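Local coordinates for protein tyrocidine synthetase 3 (Brevibacillus brevis, PDB 2JGP) that probably catalyses peptide bond formation between carrier-bound intermediates in nonribosomal synthesis of the antibiotic tyrocidine, as a peptidyl carrier-condensation bidomain, at residues 119-125 with 216-222; 139-143 with 236-241; 148-153 with 164-169; 228-233 with 365-369. All coordinates share one frame. Residues are numbered along the deposited sequence.

In the fold
The four contacts show how one half of a condensation domain is knit together and joined to the other half. Interaction 1 pairs two strands of a mixed sheet. Interaction 2, about 16 Å away between centres, crosses the helices 133-146 and 227-241 that follow those strands and pack on their Met125, Leu216 and Thr218 face. Interaction 3 closes the hairpin after helix 133-146 and falls, in sequence, between the segments of interactions 1 and 2. Interaction 4 alternates with interaction 2 along the chain, only its second segment, 365-369, coming last: it uses helix 227-241 again, about 13 Å from interaction 2 between centres, to receive a distant loop, which also meets Ser149 of interaction 3.

Interaction 1. Residues 119-125 with 216-222; sequences YNMPSTM and LFTDMHH
Two extended segments run antiparallel in the mixed sheet of the condensation domain, the short strands 123-125 and 216-220 approaching to 4.8 Å with their directions 161° apart. Register is fixed by Ser123 opposite Thr218 (CA-CA 5.4 Å) and Met125 opposite Leu216 (5.1 Å), both hydrogen-bonded pairs, with Thr124-Phe217 (4.7 Å) the non-hydrogen-bonded pair between them. Ser123 N gives to Thr218 O at 2.9 Å and Thr218 N returns to Ser123 O at 3.0 Å; Leu216 N meets Met125 O at 2.9 Å. Beyond the regular strand, a single bridge joins Asn120 to His221, and His222 N donates to Tyr119 O at 2.8 Å.

Asp219, chi1 t, serves this irregular end: its OD2 accepts from Asn120 ND2 at 2.8 Å and its OD1 from Met121 N at 3.0 Å, while Met121 N also reaches Met220 O at 3.0 Å. Asn120 ND2 has a second partner in Gln192 O. A water binds Met121 O at 2.8 Å and Ser123 OG at 2.9 Å.

His221 and His222 open the HHxxxDG signature of condensation domains, so the paired strand leads directly into the probable active site. His221 is tied to Ser223 and Asp110. Met121 SD sits over the face of the His222 ring, 3.8 Å from its centroid.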
loop_
_atom_site.group_PDB
_atom_site.type_symbol
_atom_site.label_atom_id
_atom_site.label_comp_id
_atom_site.label_asym_id
_atom_site.label_seq_id
_atom_site.Cartn_x
_atom_site.Cartn_y
_atom_site.Cartn_z
ATOM N N TYR A 119 -11.912 -10.822 -6.447
ATOM C CA TYR A 119 -11.265 -10.699 -5.135
ATOM C C TYR A 119 -10.454 -11.939 -4.741
ATOM O O TYR A 119 -10.035 -12.072 -3.591
ATOM C CB TYR A 119 -12.291 -10.390 -4.044
ATOM C CG TYR A 119 -12.883 -9.002 -4.133
ATOM C CD1 TYR A 119 -14.259 -8.810 -4.134
ATOM C CD2 TYR A 119 -12.064 -7.880 -4.201
ATOM C CE1 TYR A 119 -14.805 -7.529 -4.210
ATOM C CE2 TYR A 119 -12.595 -6.603 -4.283
ATOM C CZ TYR A 119 -13.960 -6.432 -4.282
ATOM O OH TYR A 119 -14.480 -5.161 -4.360
ATOM N N ASN A 120 -10.241 -12.846 -5.685
ATOM C CA ASN A 120 -9.327 -13.959 -5.457
ATOM C C ASN A 120 -7.876 -13.487 -5.487
ATOM O O ASN A 120 -7.546 -12.489 -6.129
ATOM C CB ASN A 120 -9.545 -15.062 -6.490
ATOM C CG ASN A 120 -10.866 -15.769 -6.301
ATOM O OD1 ASN A 120 -11.923 -15.134 -6.290
ATOM N ND2 ASN A 120 -10.817 -17.089 -6.130
ATOM N N MET A 121 -7.024 -14.217 -4.774
ATOM C CA MET A 121 -5.600 -13.953 -4.726
ATOM C C MET A 121 -4.846 -15.254 -4.981
ATOM O O MET A 121 -4.237 -15.806 -4.064
ATOM C CB MET A 121 -5.221 -13.419 -3.345
ATOM C CG MET A 121 -5.879 -12.110 -2.987
ATOM S SD MET A 121 -5.453 -11.573 -1.323
ATOM C CE MET A 121 -3.708 -11.220 -1.494
ATOM N N PRO A 122 -4.906 -15.767 -6.218
ATOM C CA PRO A 122 -4.227 -17.023 -6.525
ATOM C C PRO A 122 -2.718 -16.874 -6.719
ATOM O O PRO A 122 -2.256 -15.850 -7.219
ATOM C CB PRO A 122 -4.879 -17.453 -7.838
ATOM C CG PRO A 122 -5.286 -16.183 -8.482
ATOM C CD PRO A 122 -5.636 -15.235 -7.382
ATOM N N SER A 123 -1.972 -17.905 -6.326
ATOM C CA SER A 123 -0.543 -17.996 -6.607
ATOM C C SER A 123 -0.180 -19.444 -6.931
ATOM O O SER A 123 -0.869 -20.384 -6.511
ATOM C CB SER A 123 0.282 -17.512 -5.416
ATOM O OG SER A 123 0.128 -18.373 -4.299
ATOM N N THR A 124 0.893 -19.609 -7.696
ATOM C CA THR A 124 1.429 -20.923 -8.017
ATOM C C THR A 124 2.929 -20.896 -7.778
ATOM O O THR A 124 3.590 -19.891 -8.048
ATOM C CB THR A 124 1.146 -21.322 -9.476
ATOM O OG1 THR A 124 1.643 -20.306 -10.357
ATOM C CG2 THR A 124 -0.345 -21.497 -9.701
ATOM N N MET A 125 3.450 -21.997 -7.246
ATOM C CA MET A 125 4.867 -22.121 -6.941
ATOM C C MET A 125 5.349 -23.468 -7.436
ATOM O O MET A 125 4.731 -24.491 -7.138
ATOM C CB MET A 125 5.079 -22.015 -5.432
ATOM C CG MET A 125 6.530 -22.065 -4.990
ATOM S SD MET A 125 6.725 -21.416 -3.320
ATOM C CE MET A 125 5.602 -22.480 -2.414
ATOM N N LEU A 216 2.462 -25.997 -6.246
ATOM C CA LEU A 216 1.596 -25.648 -5.124
ATOM C C LEU A 216 0.687 -24.507 -5.536
ATOM O O LEU A 216 1.148 -23.394 -5.783
ATOM C CB LEU A 216 2.423 -25.238 -3.903
ATOM C CG LEU A 216 1.660 -24.983 -2.599
ATOM C CD1 LEU A 216 0.999 -26.273 -2.104
ATOM C CD2 LEU A 216 2.596 -24.420 -1.544
ATOM N N PHE A 217 -0.609 -24.787 -5.607
ATOM C CA PHE A 217 -1.603 -23.764 -5.902
ATOM C C PHE A 217 -2.269 -23.318 -4.609
ATOM O O PHE A 217 -2.790 -24.144 -3.864
ATOM C CB PHE A 217 -2.657 -24.304 -6.871
ATOM C CG PHE A 217 -3.840 -23.397 -7.030
ATOM C CD1 PHE A 217 -3.827 -22.378 -7.970
ATOM C CD2 PHE A 217 -4.970 -23.554 -6.225
ATOM C CE1 PHE A 217 -4.920 -21.521 -8.106
ATOM C CE2 PHE A 217 -6.063 -22.705 -6.362
ATOM C CZ PHE A 217 -6.036 -21.687 -7.301
ATOM N N THR A 218 -2.263 -22.012 -4.358
ATOM C CA THR A 218 -2.893 -21.443 -3.172
ATOM C C THR A 218 -3.806 -20.300 -3.598
ATOM O O THR A 218 -3.466 -19.525 -4.491
ATOM C CB THR A 218 -1.841 -20.934 -2.164
ATOM O OG1 THR A 218 -0.949 -22.004 -1.809
ATOM C CG2 THR A 218 -2.512 -20.392 -0.904
ATOM N N ASP A 219 -4.979 -20.213 -2.982
ATOM C CA ASP A 219 -5.905 -19.116 -3.255
ATOM C C ASP A 219 -6.570 -18.712 -1.952
ATOM O O ASP A 219 -6.759 -19.539 -1.059
ATOM C CB ASP A 219 -6.948 -19.530 -4.291
ATOM C CG ASP A 219 -7.665 -18.342 -4.927
ATOM O OD1 ASP A 219 -7.429 -17.178 -4.531
ATOM O OD2 ASP A 219 -8.466 -18.585 -5.850
ATOM N N MET A 220 -6.898 -17.430 -1.843
ATOM C CA MET A 220 -7.575 -16.918 -0.665
ATOM C C MET A 220 -8.341 -15.686 -1.068
ATOM O O MET A 220 -8.091 -15.116 -2.139
ATOM C CB MET A 220 -6.577 -16.611 0.466
ATOM C CG MET A 220 -5.610 -15.463 0.201
ATOM S SD MET A 220 -4.190 -15.431 1.336
ATOM C CE MET A 220 -3.109 -16.636 0.558
ATOM N N HIS A 221 -9.290 -15.292 -0.226
ATOM C CA HIS A 221 -10.154 -14.178 -0.546
ATOM C C HIS A 221 -9.544 -12.879 -0.023
ATOM O O HIS A 221 -9.017 -12.839 1.083
ATOM C CB HIS A 221 -11.546 -14.392 0.034
ATOM C CG HIS A 221 -12.570 -13.472 -0.545
ATOM N ND1 HIS A 221 -12.818 -12.220 -0.026
ATOM C CD2 HIS A 221 -13.378 -13.601 -1.623
ATOM C CE1 HIS A 221 -13.750 -11.625 -0.746
ATOM N NE2 HIS A 221 -14.109 -12.442 -1.720
ATOM N N HIS A 222 -9.626 -11.820 -0.826
ATOM C CA HIS A 222 -8.946 -10.560 -0.503
ATOM C C HIS A 222 -9.497 -9.863 0.750
ATOM O O HIS A 222 -8.853 -8.955 1.280
ATOM C CB HIS A 222 -8.987 -9.590 -1.696
ATOM C CG HIS A 222 -7.763 -8.731 -1.814
ATOM N ND1 HIS A 222 -7.197 -8.094 -0.730
ATOM C CD2 HIS A 222 -6.989 -8.418 -2.881
ATOM C CE1 HIS A 222 -6.138 -7.410 -1.128
ATOM N NE2 HIS A 222 -5.982 -7.598 -2.426
HETATM O O HOH W 1 -2.082 -17.129 -2.863
HETATM O O HOH W 2 1.120 -21.233 -3.965
#

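Interaction 2. Residues 139-143 with 236-241; sequences AFQRL and EWVQLY
Trp237, Leu240 and Leu143 carry most of this helix-helix contact, which is mainly apolar and aromatic and which no hydrogen bond crosses. Both segments are regular alpha-helix, with Leu143 N to Ala139 O at 2.9 Å and Tyr241 N to Trp237 O at 2.8 Å marking the turns. Their axes pass 9.1 Å apart at 120°, a steep crossing at which the small Ala139 allows the backbones to close in: its CA lies 5.4 Å from Tyr241 CA.

Trp237, chi1 t with chi2 83°, swings its indole toward the other helix. Ala139 CB stands 3.5 Å from Trp237 CD1, which also lies over one face of the Phe140 ring; the centroid of that ring is 4.3 Å from that of the five-membered ring, with the planes at an oblique 39°. The indole nitrogen has a weak hydrogen bond to Val136 O, one turn back from Phe140.

Leu240, chi1 m and chi2 t, points at the crossing; its CD1 touches Leu143 CD2 at 3.5 Å and Ala139 O at 3.7 Å. Leu143, with the same rotamer, fills in beside it, setting CD1 3.9 Å from Trp237 CB and CD2 3.8 Å from Glu236 CB. Glu236 turns its charge to Arg146 and His147.

Helices 133-146 and 227-241 thus pack together against strands 123-129 and 213-220, where Phe140 and Trp237 touch Leu216.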
loop_
_atom_site.group_PDB
_atom_site.type_symbol
_atom_site.label_atom_id
_atom_site.label_comp_id
_atom_site.label_asym_id
_atom_site.label_seq_id
_atom_site.Cartn_x
_atom_site.Cartn_y
_atom_site.Cartn_z
ATOM N N ALA A 139 1.641 -27.722 7.737
ATOM C CA ALA A 139 2.102 -26.337 7.825
ATOM C C ALA A 139 0.941 -25.370 7.610
ATOM O O ALA A 139 0.810 -24.386 8.339
ATOM C CB ALA A 139 3.221 -26.076 6.820
ATOM N N PHE A 140 0.089 -25.653 6.624
ATOM C CA PHE A 140 -1.103 -24.829 6.390
ATOM C C PHE A 140 -2.098 -24.886 7.547
ATOM O O PHE A 140 -2.741 -23.886 7.867
ATOM C CB PHE A 140 -1.797 -25.222 5.079
ATOM C CG PHE A 140 -1.206 -24.562 3.868
ATOM C CD1 PHE A 140 -1.403 -23.207 3.639
ATOM C CD2 PHE A 140 -0.447 -25.288 2.962
ATOM C CE1 PHE A 140 -0.858 -22.586 2.526
ATOM C CE2 PHE A 140 0.105 -24.675 1.848
ATOM C CZ PHE A 140 -0.103 -23.322 1.628
ATOM N N GLN A 141 -2.235 -26.053 8.163
ATOM C CA GLN A 141 -3.126 -26.210 9.309
ATOM C C GLN A 141 -2.650 -25.343 10.470
ATOM O O GLN A 141 -3.457 -24.672 11.127
ATOM C CB GLN A 141 -3.221 -27.683 9.720
ATOM C CG GLN A 141 -4.052 -28.515 8.737
ATOM C CD GLN A 141 -4.057 -30.002 9.049
ATOM O OE1 GLN A 141 -5.033 -30.695 8.769
ATOM N NE2 GLN A 141 -2.973 -30.498 9.623
ATOM N N ARG A 142 -1.339 -25.337 10.696
ATOM C CA ARG A 142 -0.736 -24.467 11.707
ATOM C C ARG A 142 -0.917 -22.987 11.363
ATOM O O ARG A 142 -1.226 -22.191 12.242
ATOM C CB ARG A 142 0.748 -24.793 11.902
ATOM C CG ARG A 142 0.999 -26.092 12.664
ATOM C CD ARG A 142 2.455 -26.220 13.086
ATOM N NE ARG A 142 2.660 -27.302 14.052
ATOM C CZ ARG A 142 2.709 -28.600 13.754
ATOM N NH1 ARG A 142 2.562 -29.024 12.501
ATOM N NH2 ARG A 142 2.901 -29.490 14.722
ATOM N N LEU A 143 -0.740 -22.627 10.090
ATOM C CA LEU A 143 -0.958 -21.245 9.639
ATOM C C LEU A 143 -2.379 -20.794 9.923
ATOM O O LEU A 143 -2.602 -19.675 10.394
ATOM C CB LEU A 143 -0.699 -21.090 8.135
ATOM C CG LEU A 143 0.733 -20.923 7.620
ATOM C CD1 LEU A 143 0.673 -20.704 6.110
ATOM C CD2 LEU A 143 1.448 -19.761 8.302
ATOM N N GLU A 236 6.192 -17.803 6.421
ATOM C CA GLU A 236 5.862 -18.588 7.608
ATOM C C GLU A 236 5.532 -20.039 7.276
ATOM O O GLU A 236 5.780 -20.930 8.086
ATOM C CB GLU A 236 4.725 -17.935 8.389
ATOM C CG GLU A 236 5.121 -16.592 8.981
ATOM C CD GLU A 236 4.115 -16.053 9.961
ATOM O OE1 GLU A 236 3.018 -16.631 10.070
ATOM O OE2 GLU A 236 4.419 -15.039 10.621
ATOM N N TRP A 237 4.975 -20.275 6.088
ATOM C CA TRP A 237 4.736 -21.636 5.618
ATOM C C TRP A 237 6.068 -22.387 5.495
ATOM O O TRP A 237 6.201 -23.518 5.971
ATOM C CB TRP A 237 4.002 -21.633 4.272
ATOM C CG TRP A 237 3.761 -23.016 3.764
ATOM C CD1 TRP A 237 2.741 -23.846 4.109
ATOM C CD2 TRP A 237 4.588 -23.749 2.851
ATOM N NE1 TRP A 237 2.873 -25.053 3.462
ATOM C CE2 TRP A 237 3.998 -25.019 2.683
ATOM C CE3 TRP A 237 5.768 -23.456 2.157
ATOM C CZ2 TRP A 237 4.546 -25.995 1.847
ATOM C CZ3 TRP A 237 6.312 -24.428 1.321
ATOM C CH2 TRP A 237 5.697 -25.681 1.177
ATOM N N VAL A 238 7.046 -21.741 4.862
ATOM C CA VAL A 238 8.398 -22.288 4.712
ATOM C C VAL A 238 9.039 -22.595 6.067
ATOM O O VAL A 238 9.646 -23.657 6.249
ATOM C CB VAL A 238 9.311 -21.306 3.924
ATOM C CG1 VAL A 238 10.778 -21.709 4.029
ATOM C CG2 VAL A 238 8.875 -21.238 2.465
ATOM N N GLN A 239 8.905 -21.664 7.007
ATOM C CA GLN A 239 9.427 -21.847 8.364
ATOM C C GLN A 239 8.724 -22.994 9.096
ATOM O O GLN A 239 9.382 -23.848 9.696
ATOM C CB GLN A 239 9.292 -20.550 9.174
ATOM C CG GLN A 239 10.292 -19.468 8.788
ATOM C CD GLN A 239 9.993 -18.135 9.451
ATOM O OE1 GLN A 239 9.041 -17.448 9.084
ATOM N NE2 GLN A 239 10.808 -17.761 10.431
ATOM N N LEU A 240 7.392 -23.009 9.037
ATOM C CA LEU A 240 6.595 -24.057 9.690
ATOM C C LEU A 240 6.867 -25.448 9.118
ATOM O O LEU A 240 6.931 -26.423 9.871
ATOM C CB LEU A 240 5.099 -23.743 9.602
ATOM C CG LEU A 240 4.622 -22.592 10.493
ATOM C CD1 LEU A 240 3.223 -22.138 10.076
ATOM C CD2 LEU A 240 4.664 -22.974 11.971
ATOM N N TYR A 241 7.032 -25.537 7.798
ATOM C CA TYR A 241 7.403 -26.796 7.145
ATOM C C TYR A 241 8.734 -27.335 7.688
ATOM O O TYR A 241 8.907 -28.547 7.824
ATOM C CB TYR A 241 7.491 -26.617 5.625
ATOM C CG TYR A 241 7.717 -27.910 4.859
ATOM C CD1 TYR A 241 6.648 -28.611 4.300
ATOM C CD2 TYR A 241 9.001 -28.432 4.691
ATOM C CE1 TYR A 241 6.852 -29.797 3.597
ATOM C CE2 TYR A 241 9.212 -29.613 3.993
ATOM C CZ TYR A 241 8.134 -30.290 3.446
ATOM O OH TYR A 241 8.342 -31.463 2.749
#

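Interaction 3. Residues 148-153 with 164-169; sequences ESLRTS and NIHEDV
This is the open end of a beta hairpin, where strands 152-157 and 160-165 meet the turn that follows helix 133-146. Strand 160-165 is the middle one of a small antiparallel sheet and 152-157 lies at its edge. Residues 148-150 form a 3-10 turn, with Arg151 N bound to Glu148 O at 2.9 Å; the chain then extends into the strand. Thr152 faces Ile165 as a non-hydrogen-bonded pair (CA-CA 4.6 Å) and Ser153 faces Asn164 as a hydrogen-bonded pair, Ser153 N to Asn164 O being 2.9 Å and Asn164 N to Ser153 O 2.7 Å.

Past the strand proper, His166 N still donates to Arg151 O at 2.8 Å. Arg151, which gives up the most surface here, shows how one side chain can tie a hairpin to the preceding helix: NH1 donates to His166 O at 3.0 Å, while NE binds Ile144 O and NH2, weakly, Ala145 O, both in the last turn of that helix. Its CG also packs on Val169 CG2 at 3.9 Å.

Glu148 O also accepts from Thr152 OG1 at 2.7 Å, and Ile165 CD1 lies 3.2 Å from Thr152 OG1. The Glu148 side chain forms a salt bridge with Lys254. The side chains of Ser153, chi1 p, and His166, chi1 m, close the hairpin by a hydrogen bond of 2.7 Å between OG and NE2.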
loop_
_atom_site.group_PDB
_atom_site.type_symbol
_atom_site.label_atom_id
_atom_site.label_comp_id
_atom_site.label_asym_id
_atom_site.label_seq_id
_atom_site.Cartn_x
_atom_site.Cartn_y
_atom_site.Cartn_z
ATOM N N GLU A 148 -5.915 -15.514 12.729
ATOM C CA GLU A 148 -7.369 -15.440 12.898
ATOM C C GLU A 148 -8.097 -15.104 11.608
ATOM O O GLU A 148 -9.253 -15.501 11.431
ATOM C CB GLU A 148 -7.770 -14.408 13.961
ATOM C CG GLU A 148 -7.728 -14.913 15.378
ATOM C CD GLU A 148 -8.364 -13.957 16.383
ATOM O OE1 GLU A 148 -8.708 -12.805 16.025
ATOM O OE2 GLU A 148 -8.505 -14.371 17.551
ATOM N N SER A 149 -7.444 -14.357 10.721
ATOM C CA SER A 149 -8.048 -14.022 9.434
ATOM C C SER A 149 -8.348 -15.279 8.607
ATOM O O SER A 149 -9.296 -15.295 7.824
ATOM C CB SER A 149 -7.159 -13.059 8.649
ATOM O OG SER A 149 -7.175 -11.770 9.252
ATOM N N LEU A 150 -7.552 -16.327 8.795
ATOM C CA LEU A 150 -7.792 -17.607 8.118
ATOM C C LEU A 150 -8.865 -18.467 8.807
ATOM O O LEU A 150 -9.177 -19.572 8.338
ATOM C CB LEU A 150 -6.485 -18.404 8.002
ATOM C CG LEU A 150 -5.368 -17.725 7.199
ATOM C CD1 LEU A 150 -4.169 -18.653 7.071
ATOM C CD2 LEU A 150 -5.869 -17.272 5.817
ATOM N N ARG A 151 -9.408 -17.980 9.921
ATOM C CA ARG A 151 -10.529 -18.633 10.595
ATOM C C ARG A 151 -11.737 -17.694 10.680
ATOM O O ARG A 151 -12.631 -17.889 11.502
ATOM C CB ARG A 151 -10.097 -19.097 11.988
ATOM C CG ARG A 151 -9.074 -20.227 11.930
ATOM C CD ARG A 151 -8.554 -20.642 13.302
ATOM N NE ARG A 151 -7.589 -19.689 13.872
ATOM C CZ ARG A 151 -7.817 -18.881 14.906
ATOM N NH1 ARG A 151 -8.995 -18.853 15.520
ATOM N NH2 ARG A 151 -6.851 -18.080 15.331
ATOM N N THR A 152 -11.762 -16.689 9.809
ATOM C CA THR A 152 -12.809 -15.682 9.809
ATOM C C THR A 152 -13.805 -15.943 8.680
ATOM O O THR A 152 -13.410 -16.153 7.539
ATOM C CB THR A 152 -12.229 -14.277 9.612
ATOM O OG1 THR A 152 -11.351 -13.969 10.696
ATOM C CG2 THR A 152 -13.343 -13.232 9.549
ATOM N N SER A 153 -15.089 -15.931 9.022
ATOM C CA SER A 153 -16.164 -15.938 8.040
ATOM C C SER A 153 -16.943 -14.650 8.229
ATOM O O SER A 153 -16.708 -13.917 9.191
ATOM C CB SER A 153 -17.077 -17.143 8.240
ATOM O OG SER A 153 -17.796 -17.067 9.463
ATOM N N ASN A 164 -16.951 -13.138 11.799
ATOM C CA ASN A 164 -17.260 -14.253 12.673
ATOM C C ASN A 164 -15.985 -15.079 12.800
ATOM O O ASN A 164 -15.551 -15.714 11.844
ATOM C CB ASN A 164 -18.417 -15.064 12.081
ATOM C CG ASN A 164 -18.971 -16.105 13.038
ATOM O OD1 ASN A 164 -18.443 -16.319 14.126
ATOM N ND2 ASN A 164 -20.050 -16.770 12.622
ATOM N N ILE A 165 -15.366 -15.029 13.976
ATOM C CA ILE A 165 -14.071 -15.671 14.199
ATOM C C ILE A 165 -14.311 -17.057 14.768
ATOM O O ILE A 165 -14.964 -17.196 15.806
ATOM C CB ILE A 165 -13.196 -14.870 15.195
ATOM C CG1 ILE A 165 -13.163 -13.385 14.823
ATOM C CG2 ILE A 165 -11.783 -15.436 15.244
ATOM C CD1 ILE A 165 -12.615 -13.102 13.478
ATOM N N HIS A 166 -13.780 -18.078 14.094
ATOM C CA HIS A 166 -13.998 -19.457 14.510
ATOM C C HIS A 166 -12.802 -20.037 15.253
ATOM O O HIS A 166 -11.660 -19.936 14.813
ATOM C CB HIS A 166 -14.359 -20.332 13.310
ATOM C CG HIS A 166 -15.598 -19.887 12.602
ATOM N ND1 HIS A 166 -16.860 -20.289 12.984
ATOM C CD2 HIS A 166 -15.770 -19.062 11.543
ATOM C CE1 HIS A 166 -17.755 -19.737 12.184
ATOM N NE2 HIS A 166 -17.120 -18.987 11.300
ATOM N N GLU A 167 -13.106 -20.578 16.425
ATOM C CA GLU A 167 -12.231 -21.433 17.226
ATOM C C GLU A 167 -11.316 -22.349 16.393
ATOM O O GLU A 167 -10.087 -22.220 16.434
ATOM C CB GLU A 167 -13.091 -22.303 18.178
ATOM C CG GLU A 167 -14.599 -21.905 18.336
ATOM C CD GLU A 167 -15.458 -22.115 17.068
ATOM O OE1 GLU A 167 -15.303 -23.147 16.376
ATOM O OE2 GLU A 167 -16.300 -21.238 16.772
ATOM N N ASP A 168 -11.937 -23.277 15.667
ATOM C CA ASP A 168 -11.255 -24.243 14.804
ATOM C C ASP A 168 -12.025 -24.307 13.493
ATOM O O ASP A 168 -13.227 -24.051 13.478
ATOM C CB ASP A 168 -11.257 -25.640 15.429
ATOM C CG ASP A 168 -10.432 -25.723 16.700
ATOM O OD1 ASP A 168 -9.197 -25.536 16.636
ATOM O OD2 ASP A 168 -11.021 -25.994 17.768
ATOM N N VAL A 169 -11.342 -24.660 12.405
ATOM C CA VAL A 169 -11.988 -24.808 11.096
ATOM C C VAL A 169 -11.440 -26.023 10.347
ATOM O O VAL A 169 -10.282 -26.403 10.547
ATOM C CB VAL A 169 -11.777 -23.555 10.228
ATOM C CG1 VAL A 169 -12.344 -22.323 10.925
ATOM C CG2 VAL A 169 -10.286 -23.363 9.903
#

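Interaction 4. Residues 228-233 with 365-369; sequences VSSGIL and EPIVG
The first half of helix 227-241 here receives residues 365-369, a loop without regular structure. The helix turns at Ile232 N to Val228 O, 3.1 Å, and at Leu233 N to Ser229 O, 2.8 Å. Two apolar pairs involve Val368, chi1 t, whose CG2 comes to 3.3 Å from Leu233 CD1 and 4.2 Å from Ile232 CG2. Van der Waals contacts with backbone carbonyls form a second group: Ile232, chi1 m and chi2 t, extends CD1 along the loop, 3.4 Å from Glu365 O and 3.6 Å from Pro366 O.

The polar part centres on Ser229, whose CA is 4.7 Å from that of Val368. Its OG, placed by chi1 m, lies 2.9 Å from Gly369 O; this hydrogen bond is not settled, since Asp226 of the HHxxxDG signature is also a partner of the hydroxyl.

The loop connects strands 350-356 and 373-379, so the contact ties the far half of the domain to this helix beside the signature. Ser149 binds Val368 O and Arg359 binds Ile367 O, while His147, just after helix 133-146, touches both Val368 and Leu233.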
loop_
_atom_site.group_PDB
_atom_site.type_symbol
_atom_site.label_atom_id
_atom_site.label_comp_id
_atom_site.label_asym_id
_atom_site.label_seq_id
_atom_site.Cartn_x
_atom_site.Cartn_y
_atom_site.Cartn_z
ATOM N N VAL A 228 1.093 -7.876 1.208
ATOM C CA VAL A 228 2.000 -8.084 2.333
ATOM C C VAL A 228 1.652 -9.368 3.101
ATOM O O VAL A 228 2.553 -10.112 3.480
ATOM C CB VAL A 228 2.016 -6.868 3.288
ATOM C CG1 VAL A 228 2.665 -7.218 4.616
ATOM C CG2 VAL A 228 2.736 -5.690 2.637
ATOM N N SER A 229 0.359 -9.632 3.319
ATOM C CA SER A 229 -0.043 -10.835 4.062
ATOM C C SER A 229 0.379 -12.117 3.333
ATOM O O SER A 229 0.828 -13.070 3.969
ATOM C CB SER A 229 -1.547 -10.871 4.327
ATOM O OG SER A 229 -2.002 -9.699 4.976
ATOM N N SER A 230 0.249 -12.131 2.006
ATOM C CA SER A 230 0.690 -13.276 1.201
ATOM C C SER A 230 2.182 -13.540 1.357
ATOM O O SER A 230 2.609 -14.697 1.397
ATOM C CB SER A 230 0.348 -13.074 -0.279
ATOM O OG SER A 230 -1.042 -12.888 -0.439
ATOM N N GLY A 231 2.973 -12.473 1.463
ATOM C CA GLY A 231 4.405 -12.607 1.718
ATOM C C GLY A 231 4.671 -13.242 3.070
ATOM O O GLY A 231 5.506 -14.139 3.189
ATOM N N ILE A 232 3.943 -12.779 4.083
ATOM C CA ILE A 232 4.018 -13.325 5.440
ATOM C C ILE A 232 3.642 -14.808 5.436
ATOM O O ILE A 232 4.383 -15.644 5.957
ATOM C CB ILE A 232 3.088 -12.533 6.414
ATOM C CG1 ILE A 232 3.585 -11.096 6.586
ATOM C CG2 ILE A 232 3.028 -13.190 7.791
ATOM C CD1 ILE A 232 2.632 -10.216 7.357
ATOM N N LEU A 233 2.504 -15.124 4.821
ATOM C CA LEU A 233 2.028 -16.508 4.696
ATOM C C LEU A 233 3.045 -17.437 4.029
ATOM O O LEU A 233 3.265 -18.563 4.495
ATOM C CB LEU A 233 0.715 -16.537 3.906
ATOM C CG LEU A 233 -0.627 -16.647 4.653
ATOM C CD1 LEU A 233 -0.606 -16.151 6.074
ATOM C CD2 LEU A 233 -1.722 -15.967 3.843
ATOM N N GLU A 365 2.345 -4.774 11.435
ATOM C CA GLU A 365 3.237 -5.304 10.399
ATOM C C GLU A 365 3.165 -6.831 10.177
ATOM O O GLU A 365 3.260 -7.281 9.030
ATOM C CB GLU A 365 4.690 -4.856 10.655
ATOM C CG GLU A 365 4.892 -3.340 10.500
ATOM C CD GLU A 365 6.280 -2.862 10.916
ATOM O OE1 GLU A 365 6.464 -1.634 11.088
ATOM O OE2 GLU A 365 7.183 -3.708 11.087
ATOM N N PRO A 366 2.993 -7.629 11.255
ATOM C CA PRO A 366 3.015 -9.085 11.091
ATOM C C PRO A 366 1.643 -9.730 10.883
ATOM O O PRO A 366 1.563 -10.952 10.756
ATOM C CB PRO A 366 3.610 -9.556 12.419
ATOM C CG PRO A 366 3.109 -8.556 13.420
ATOM C CD PRO A 366 2.818 -7.266 12.673
ATOM N N ILE A 367 0.584 -8.923 10.829
ATOM C CA ILE A 367 -0.779 -9.436 10.802
ATOM C C ILE A 367 -1.207 -9.835 9.390
ATOM O O ILE A 367 -0.974 -9.112 8.427
ATOM C CB ILE A 367 -1.780 -8.393 11.354
ATOM C CG1 ILE A 367 -1.412 -7.996 12.791
ATOM C CG2 ILE A 367 -3.212 -8.930 11.301
ATOM C CD1 ILE A 367 -2.387 -7.027 13.426
ATOM N N VAL A 368 -1.849 -10.994 9.277
ATOM C CA VAL A 368 -2.501 -11.396 8.036
ATOM C C VAL A 368 -3.909 -10.774 7.969
ATOM O O VAL A 368 -4.757 -11.026 8.819
ATOM C CB VAL A 368 -2.551 -12.936 7.935
ATOM C CG1 VAL A 368 -3.349 -13.389 6.718
ATOM C CG2 VAL A 368 -1.118 -13.499 7.908
ATOM N N GLY A 369 -4.142 -9.942 6.962
ATOM C CA GLY A 369 -5.405 -9.217 6.844
ATOM C C GLY A 369 -5.340 -8.178 5.744
ATOM O O GLY A 369 -4.303 -8.015 5.085
#